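Local coordinates for protein 47 KDA membrane antigen (Treponema pallidum, PDB 1O75) that has zinc-stimulated carboxypeptidase activity, possibly on peptidoglycan, binds penicillin, and is a major membrane lipoprotein immunogen of the syphilis spirochaete, at residues R41-V53 against C296-S308. The protein carries 2 engineered substitutions. Numbering follows the deposited sequence.
Sequences RAGDLDAGMFDAV and CGINYGFDRFKGS. With XE (xenon), chain F.
A47 to M49 run alongside F302 to R304 as irregular chain, with CA atoms 4.2 Å apart at A47 and F302, and two backbone bonds join them: D303 N gives a nearly straight one to A47 O (2.8 Å), R304 N a more bent one to G48 O. R304 does most of the gripping. CG sits between the backbone N and carbonyl carbon (chi1 62°), and from there the chain runs extended past M49 O to D46, where NH1 and NH2 both donate end-on to the single atom D46 O, each at 3.0 Å. NH2 lies almost in line with that C=O, whereas NH1 stands above the carbonyl plane and adds a weak bond to G48 O. The D46 carboxylate is turned 55° from the guanidinium and makes a long salt bridge, OD1 to NH1 at 3.5 Å; D46 OD2 also pairs with K279, and R304 NH2 with D283. Here the domain a loop between helix 17-25 and strand 53-56 meets the turn after strand 293-298 in domain C, an E-set clan family; C296 and G297 of that strand line a xenon site. The F302 ring is sandwiched between loop 41-53 and its own N299: D46 O and A47 CA approach one face, the latter as a CH-pi contact, while N299 CB sits over the centre of the opposite face. R304 CD lies over one F50 face, and the M49 chain, bent at chi2 and chi3, brings SD to 3.6 Å from D303 CB.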
ATOM      1  N   ARG B  41      -2.274 -23.914 -13.874  1.00 79.22           N
ATOM      2  CA  ARG B  41      -3.425 -24.002 -12.985  1.00 77.09           C
ATOM      3  C   ARG B  41      -3.042 -23.123 -11.797  1.00 74.79           C
ATOM      4  O   ARG B  41      -1.862 -22.833 -11.600  1.00 74.81           O
ATOM      5  CB  ARG B  41      -3.626 -25.451 -12.529  1.00 77.62           C
ATOM      6  CG  ARG B  41      -2.438 -25.969 -11.764  1.00 78.99           C
ATOM      7  CD  ARG B  41      -2.562 -27.401 -11.287  1.00 78.58           C
ATOM      8  NE  ARG B  41      -1.472 -27.653 -10.352  1.00 79.30           N
ATOM      9  CZ  ARG B  41      -1.407 -27.118  -9.136  1.00 79.58           C
ATOM     10  NH1 ARG B  41      -2.378 -26.325  -8.713  1.00 80.54           N
ATOM     11  NH2 ARG B  41      -0.353 -27.327  -8.360  1.00 80.92           N
ATOM     12  N   ALA B  42      -4.023 -22.689 -11.013  1.00 72.48           N
ATOM     13  CA  ALA B  42      -3.738 -21.830  -9.867  1.00 69.77           C
ATOM     14  C   ALA B  42      -2.736 -22.521  -8.954  1.00 67.64           C
ATOM     15  O   ALA B  42      -2.881 -23.705  -8.657  1.00 69.36           O
ATOM     16  CB  ALA B  42      -5.023 -21.518  -9.108  1.00 70.49           C
ATOM     17  N   GLY B  43      -1.723 -21.785  -8.513  1.00 63.29           N
ATOM     18  CA  GLY B  43      -0.712 -22.372  -7.651  1.00 58.52           C
ATOM     19  C   GLY B  43       0.575 -22.712  -8.391  1.00 53.72           C
ATOM     20  O   GLY B  43       1.635 -22.832  -7.774  1.00 54.52           O
ATOM     21  N   ASP B  44       0.485 -22.877  -9.707  1.00 47.96           N
ATOM     22  CA  ASP B  44       1.650 -23.190 -10.535  1.00 44.59           C
ATOM     23  C   ASP B  44       2.525 -21.964 -10.751  1.00 42.30           C
ATOM     24  O   ASP B  44       2.030 -20.841 -10.815  1.00 39.01           O
ATOM     25  CB  ASP B  44       1.229 -23.670 -11.922  1.00 45.63           C
ATOM     26  CG  ASP B  44       0.868 -25.130 -11.952  1.00 49.26           C
ATOM     27  OD1 ASP B  44       1.006 -25.789 -10.897  1.00 46.41           O
ATOM     28  OD2 ASP B  44       0.454 -25.610 -13.039  1.00 50.92           O
ATOM     29  N   LEU B  45       3.828 -22.184 -10.869  1.00 39.74           N
ATOM     30  CA  LEU B  45       4.740 -21.092 -11.146  1.00 36.45           C
ATOM     31  C   LEU B  45       5.116 -21.278 -12.607  1.00 35.56           C
ATOM     32  O   LEU B  45       5.005 -22.384 -13.133  1.00 32.64           O
ATOM     33  CB  LEU B  45       5.978 -21.191 -10.257  1.00 36.33           C
ATOM     34  CG  LEU B  45       5.689 -21.051  -8.765  1.00 35.14           C
ATOM     35  CD1 LEU B  45       6.972 -21.193  -7.965  1.00 36.39           C
ATOM     36  CD2 LEU B  45       5.016 -19.696  -8.504  1.00 36.18           C
ATOM     37  N   ASP B  46       5.519 -20.200 -13.276  1.00 34.26           N
ATOM     38  CA  ASP B  46       5.957 -20.284 -14.675  1.00 34.13           C
ATOM     39  C   ASP B  46       7.452 -20.565 -14.513  1.00 33.66           C
ATOM     40  O   ASP B  46       8.265 -19.649 -14.510  1.00 32.80           O
ATOM     41  CB  ASP B  46       5.759 -18.945 -15.395  1.00 34.30           C
ATOM     42  CG  ASP B  46       6.333 -18.948 -16.807  1.00 38.72           C
ATOM     43  OD1 ASP B  46       7.038 -19.918 -17.182  1.00 39.65           O
ATOM     44  OD2 ASP B  46       6.080 -17.974 -17.550  1.00 39.96           O
ATOM     45  N   ALA B  47       7.803 -21.837 -14.385  1.00 32.88           N
ATOM     46  CA  ALA B  47       9.185 -22.227 -14.147  1.00 33.06           C
ATOM     47  C   ALA B  47      10.002 -22.637 -15.362  1.00 31.96           C
ATOM     48  O   ALA B  47      11.096 -23.169 -15.212  1.00 34.26           O
ATOM     49  CB  ALA B  47       9.205 -23.351 -13.105  1.00 33.91           C
ATOM     50  N   GLY B  48       9.495 -22.383 -16.558  1.00 31.38           N
ATOM     51  CA  GLY B  48      10.222 -22.777 -17.750  1.00 30.16           C
ATOM     52  C   GLY B  48      11.126 -21.721 -18.344  1.00 31.62           C
ATOM     53  O   GLY B  48      11.752 -20.924 -17.636  1.00 32.57           O
ATOM     54  N   MET B  49      11.204 -21.747 -19.666  1.00 29.84           N
ATOM     55  CA  MET B  49      12.012 -20.812 -20.417  1.00 29.46           C
ATOM     56  C   MET B  49      11.191 -19.589 -20.833  1.00 28.29           C
ATOM     57  O   MET B  49      10.567 -18.966 -19.976  1.00 27.80           O
ATOM     58  CB  MET B  49      12.632 -21.529 -21.622  1.00 31.21           C
ATOM     59  CG  MET B  49      13.708 -22.579 -21.205  1.00 30.60           C
ATOM     60  SD  MET B  49      15.157 -21.807 -20.348  1.00 33.90           S
ATOM     61  CE  MET B  49      15.933 -20.969 -21.735  1.00 29.52           C
ATOM     62  N   PHE B  50      11.178 -19.237 -22.118  1.00 26.02           N
ATOM     63  CA  PHE B  50      10.461 -18.039 -22.539  1.00 29.40           C
ATOM     64  C   PHE B  50       9.159 -18.181 -23.329  1.00 30.79           C
ATOM     65  O   PHE B  50       8.699 -17.212 -23.946  1.00 30.76           O
ATOM     66  CB  PHE B  50      11.422 -17.100 -23.281  1.00 28.11           C
ATOM     67  CG  PHE B  50      12.516 -16.558 -22.386  1.00 28.78           C
ATOM     68  CD1 PHE B  50      13.702 -17.269 -22.201  1.00 27.89           C
ATOM     69  CD2 PHE B  50      12.307 -15.381 -21.657  1.00 28.05           C
ATOM     70  CE1 PHE B  50      14.675 -16.809 -21.290  1.00 28.99           C
ATOM     71  CE2 PHE B  50      13.265 -14.910 -20.744  1.00 28.50           C
ATOM     72  CZ  PHE B  50      14.446 -15.622 -20.562  1.00 27.79           C
ATOM     73  N   ASP B  51       8.568 -19.365 -23.286  1.00 33.69           N
ATOM     74  CA  ASP B  51       7.296 -19.629 -23.966  1.00 39.22           C
ATOM     75  C   ASP B  51       6.214 -18.757 -23.344  1.00 41.17           C
ATOM     76  O   ASP B  51       6.346 -18.333 -22.200  1.00 41.08           O
ATOM     77  CB  ASP B  51       6.903 -21.084 -23.786  1.00 41.40           C
ATOM     78  CG  ASP B  51       8.008 -22.024 -24.173  1.00 45.83           C
ATOM     79  OD1 ASP B  51       7.905 -22.642 -25.255  1.00 48.04           O
ATOM     80  OD2 ASP B  51       8.987 -22.131 -23.394  1.00 46.65           O
ATOM     81  N   ALA B  52       5.135 -18.518 -24.086  1.00 44.83           N
ATOM     82  CA  ALA B  52       4.040 -17.677 -23.599  1.00 48.72           C
ATOM     83  C   ALA B  52       3.501 -17.967 -22.189  1.00 52.70           C
ATOM     84  O   ALA B  52       3.056 -19.087 -21.874  1.00 52.22           O
ATOM     85  CB  ALA B  52       2.900 -17.700 -24.597  1.00 48.10           C
ATOM     86  N   VAL B  53       3.538 -16.917 -21.359  1.00 55.90           N
ATOM     87  CA  VAL B  53       3.053 -16.931 -19.971  1.00 58.98           C
ATOM     88  C   VAL B  53       1.517 -17.138 -19.890  1.00 59.25           C
ATOM     89  O   VAL B  53       0.788 -16.148 -19.901  1.00 61.59           O
ATOM     90  CB  VAL B  53       3.407 -15.568 -19.277  1.00 61.38           C
ATOM     91  CG1 VAL B  53       2.781 -15.476 -17.883  1.00 63.36           C
ATOM     92  CG2 VAL B  53       4.919 -15.409 -19.176  1.00 63.28           C
ATOM     93  N   CYS B 296      11.043  -6.764  -8.989  1.00 26.66           N
ATOM     94  CA  CYS B 296      11.693  -7.792  -9.808  1.00 28.45           C
ATOM     95  C   CYS B 296      11.967  -8.965  -8.888  1.00 28.37           C
ATOM     96  O   CYS B 296      12.538  -8.773  -7.821  1.00 30.35           O
ATOM     97  CB  CYS B 296      13.053  -7.281 -10.319  1.00 28.28           C
ATOM     98  SG  CYS B 296      12.921  -5.808 -11.281  1.00 37.87           S
ATOM     99  N   GLY B 297      11.583 -10.162  -9.306  1.00 26.86           N
ATOM    100  CA  GLY B 297      11.829 -11.320  -8.478  1.00 25.73           C
ATOM    101  C   GLY B 297      12.548 -12.421  -9.223  1.00 25.08           C
ATOM    102  O   GLY B 297      12.657 -12.386 -10.456  1.00 24.47           O
ATOM    103  N   ILE B 298      13.015 -13.419  -8.486  1.00 22.89           N
ATOM    104  CA  ILE B 298      13.699 -14.515  -9.139  1.00 24.78           C
ATOM    105  C   ILE B 298      13.457 -15.803  -8.369  1.00 23.79           C
ATOM    106  O   ILE B 298      13.260 -15.783  -7.158  1.00 24.83           O
ATOM    107  CB  ILE B 298      15.225 -14.229  -9.224  1.00 25.56           C
ATOM    108  CG1 ILE B 298      15.910 -15.252 -10.131  1.00 24.06           C
ATOM    109  CG2 ILE B 298      15.860 -14.258  -7.807  1.00 23.63           C
ATOM    110  CD1 ILE B 298      17.405 -14.949 -10.340  1.00 26.16           C
ATOM    111  N   ASN B 299      13.399 -16.909  -9.089  1.00 25.18           N
ATOM    112  CA  ASN B 299      13.277 -18.216  -8.444  1.00 26.82           C
ATOM    113  C   ASN B 299      14.441 -18.987  -9.042  1.00 25.00           C
ATOM    114  O   ASN B 299      14.456 -19.253 -10.233  1.00 26.03           O
ATOM    115  CB  ASN B 299      11.968 -18.928  -8.783  1.00 27.74           C
ATOM    116  CG  ASN B 299      11.853 -20.262  -8.070  1.00 31.18           C
ATOM    117  OD1 ASN B 299      12.632 -21.181  -8.336  1.00 29.83           O
ATOM    118  ND2 ASN B 299      10.891 -20.373  -7.152  1.00 28.00           N
ATOM    119  N   TYR B 300      15.414 -19.342  -8.209  1.00 26.23           N
ATOM    120  CA  TYR B 300      16.613 -20.019  -8.706  1.00 26.47           C
ATOM    121  C   TYR B 300      16.336 -21.314  -9.449  1.00 27.93           C
ATOM    122  O   TYR B 300      17.166 -21.784 -10.218  1.00 27.62           O
ATOM    123  CB  TYR B 300      17.575 -20.271  -7.542  1.00 26.16           C
ATOM    124  CG  TYR B 300      17.881 -19.010  -6.757  1.00 26.88           C
ATOM    125  CD1 TYR B 300      17.838 -19.007  -5.358  1.00 25.91           C
ATOM    126  CD2 TYR B 300      18.217 -17.811  -7.417  1.00 28.09           C
ATOM    127  CE1 TYR B 300      18.119 -17.850  -4.629  1.00 25.30           C
ATOM    128  CE2 TYR B 300      18.507 -16.650  -6.699  1.00 25.96           C
ATOM    129  CZ  TYR B 300      18.456 -16.678  -5.305  1.00 25.64           C
ATOM    130  OH  TYR B 300      18.752 -15.542  -4.588  1.00 26.79           O
ATOM    131  N   GLY B 301      15.153 -21.885  -9.232  1.00 27.88           N
ATOM    132  CA  GLY B 301      14.827 -23.143  -9.888  1.00 26.74           C
ATOM    133  C   GLY B 301      14.167 -23.057 -11.247  1.00 29.34           C
ATOM    134  O   GLY B 301      13.918 -24.088 -11.862  1.00 28.76           O
ATOM    135  N   PHE B 302      13.868 -21.849 -11.739  1.00 29.36           N
ATOM    136  CA  PHE B 302      13.235 -21.726 -13.050  1.00 28.84           C
ATOM    137  C   PHE B 302      14.264 -22.012 -14.125  1.00 27.85           C
ATOM    138  O   PHE B 302      15.430 -21.663 -13.977  1.00 28.92           O
ATOM    139  CB  PHE B 302      12.681 -20.314 -13.276  1.00 26.59           C
ATOM    140  CG  PHE B 302      11.490 -19.953 -12.398  1.00 27.40           C
ATOM    141  CD1 PHE B 302      10.897 -20.888 -11.543  1.00 28.18           C
ATOM    142  CD2 PHE B 302      10.952 -18.666 -12.458  1.00 24.84           C
ATOM    143  CE1 PHE B 302       9.778 -20.539 -10.757  1.00 27.66           C
ATOM    144  CE2 PHE B 302       9.851 -18.305 -11.695  1.00 27.17           C
ATOM    145  CZ  PHE B 302       9.254 -19.245 -10.834  1.00 26.09           C
ATOM    146  N   ASP B 303      13.848 -22.624 -15.223  1.00 28.72           N
ATOM    147  CA  ASP B 303      14.809 -22.921 -16.281  1.00 28.62           C
ATOM    148  C   ASP B 303      15.493 -21.681 -16.843  1.00 31.53           C
ATOM    149  O   ASP B 303      16.684 -21.730 -17.181  1.00 27.73           O
ATOM    150  CB  ASP B 303      14.151 -23.680 -17.428  1.00 32.00           C
ATOM    151  CG  ASP B 303      13.643 -25.053 -17.013  1.00 33.40           C
ATOM    152  OD1 ASP B 303      14.133 -25.616 -16.008  1.00 33.27           O
ATOM    153  OD2 ASP B 303      12.749 -25.564 -17.710  1.00 36.84           O
ATOM    154  N   ARG B 304      14.760 -20.563 -16.950  1.00 29.47           N
ATOM    155  CA  ARG B 304      15.376 -19.361 -17.498  1.00 25.97           C
ATOM    156  C   ARG B 304      16.398 -18.725 -16.564  1.00 25.25           C
ATOM    157  O   ARG B 304      17.075 -17.772 -16.952  1.00 27.43           O
ATOM    158  CB  ARG B 304      14.312 -18.325 -17.901  1.00 24.02           C
ATOM    159  CG  ARG B 304      13.412 -17.782 -16.768  1.00 22.37           C
ATOM    160  CD  ARG B 304      12.277 -16.876 -17.374  1.00 23.15           C
ATOM    161  NE  ARG B 304      11.281 -16.528 -16.356  1.00 26.36           N
ATOM    162  CZ  ARG B 304      10.319 -17.351 -15.933  1.00 28.39           C
ATOM    163  NH1 ARG B 304      10.201 -18.558 -16.461  1.00 26.02           N
ATOM    164  NH2 ARG B 304       9.528 -17.007 -14.913  1.00 28.12           N
ATOM    165  N   PHE B 305      16.491 -19.232 -15.341  1.00 24.41           N
ATOM    166  CA  PHE B 305      17.455 -18.733 -14.350  1.00 25.91           C
ATOM    167  C   PHE B 305      18.437 -19.844 -13.926  1.00 25.76           C
ATOM    168  O   PHE B 305      19.082 -19.764 -12.882  1.00 28.18           O
ATOM    169  CB  PHE B 305      16.726 -18.179 -13.108  1.00 23.71           C
ATOM    170  CG  PHE B 305      15.788 -17.036 -13.425  1.00 23.64           C
ATOM    171  CD1 PHE B 305      16.219 -15.985 -14.216  1.00 20.53           C
ATOM    172  CD2 PHE B 305      14.474 -17.025 -12.943  1.00 24.63           C
ATOM    173  CE1 PHE B 305      15.352 -14.921 -14.544  1.00 24.61           C
ATOM    174  CE2 PHE B 305      13.589 -15.967 -13.253  1.00 25.99           C
ATOM    175  CZ  PHE B 305      14.025 -14.915 -14.057  1.00 24.28           C
ATOM    176  N   LYS B 306      18.545 -20.869 -14.755  1.00 28.47           N
ATOM    177  CA  LYS B 306      19.415 -22.001 -14.455  1.00 33.06           C
ATOM    178  C   LYS B 306      20.830 -21.546 -14.090  1.00 31.79           C
ATOM    179  O   LYS B 306      21.469 -20.843 -14.863  1.00 31.76           O
ATOM    180  CB  LYS B 306      19.477 -22.943 -15.667  1.00 33.83           C
ATOM    181  CG  LYS B 306      20.241 -24.225 -15.375  1.00 40.57           C
ATOM    182  CD  LYS B 306      20.355 -25.133 -16.600  1.00 43.10           C
ATOM    183  CE  LYS B 306      21.315 -26.286 -16.304  1.00 47.82           C
ATOM    184  NZ  LYS B 306      21.280 -27.338 -17.361  1.00 48.45           N
ATOM    185  N   GLY B 307      21.289 -21.934 -12.902  1.00 32.95           N
ATOM    186  CA  GLY B 307      22.626 -21.583 -12.458  1.00 32.78           C
ATOM    187  C   GLY B 307      22.666 -20.376 -11.544  1.00 32.89           C
ATOM    188  O   GLY B 307      23.713 -20.046 -10.985  1.00 31.60           O
ATOM    189  N   SER B 308      21.526 -19.710 -11.380  1.00 30.08           N
ATOM    190  CA  SER B 308      21.482 -18.527 -10.539  1.00 29.43           C
ATOM    191  C   SER B 308      21.433 -18.991  -9.110  1.00 28.97           C
ATOM    192  O   SER B 308      21.187 -20.150  -8.852  1.00 31.03           O
ATOM    193  CB  SER B 308      20.222 -17.721 -10.835  1.00 29.82           C
ATOM    194  OG  SER B 308      19.088 -18.504 -10.505  1.00 27.92           O
TER
HETATM  195 XE    XE F1415      15.489 -10.062  -8.914  0.50 34.76          XE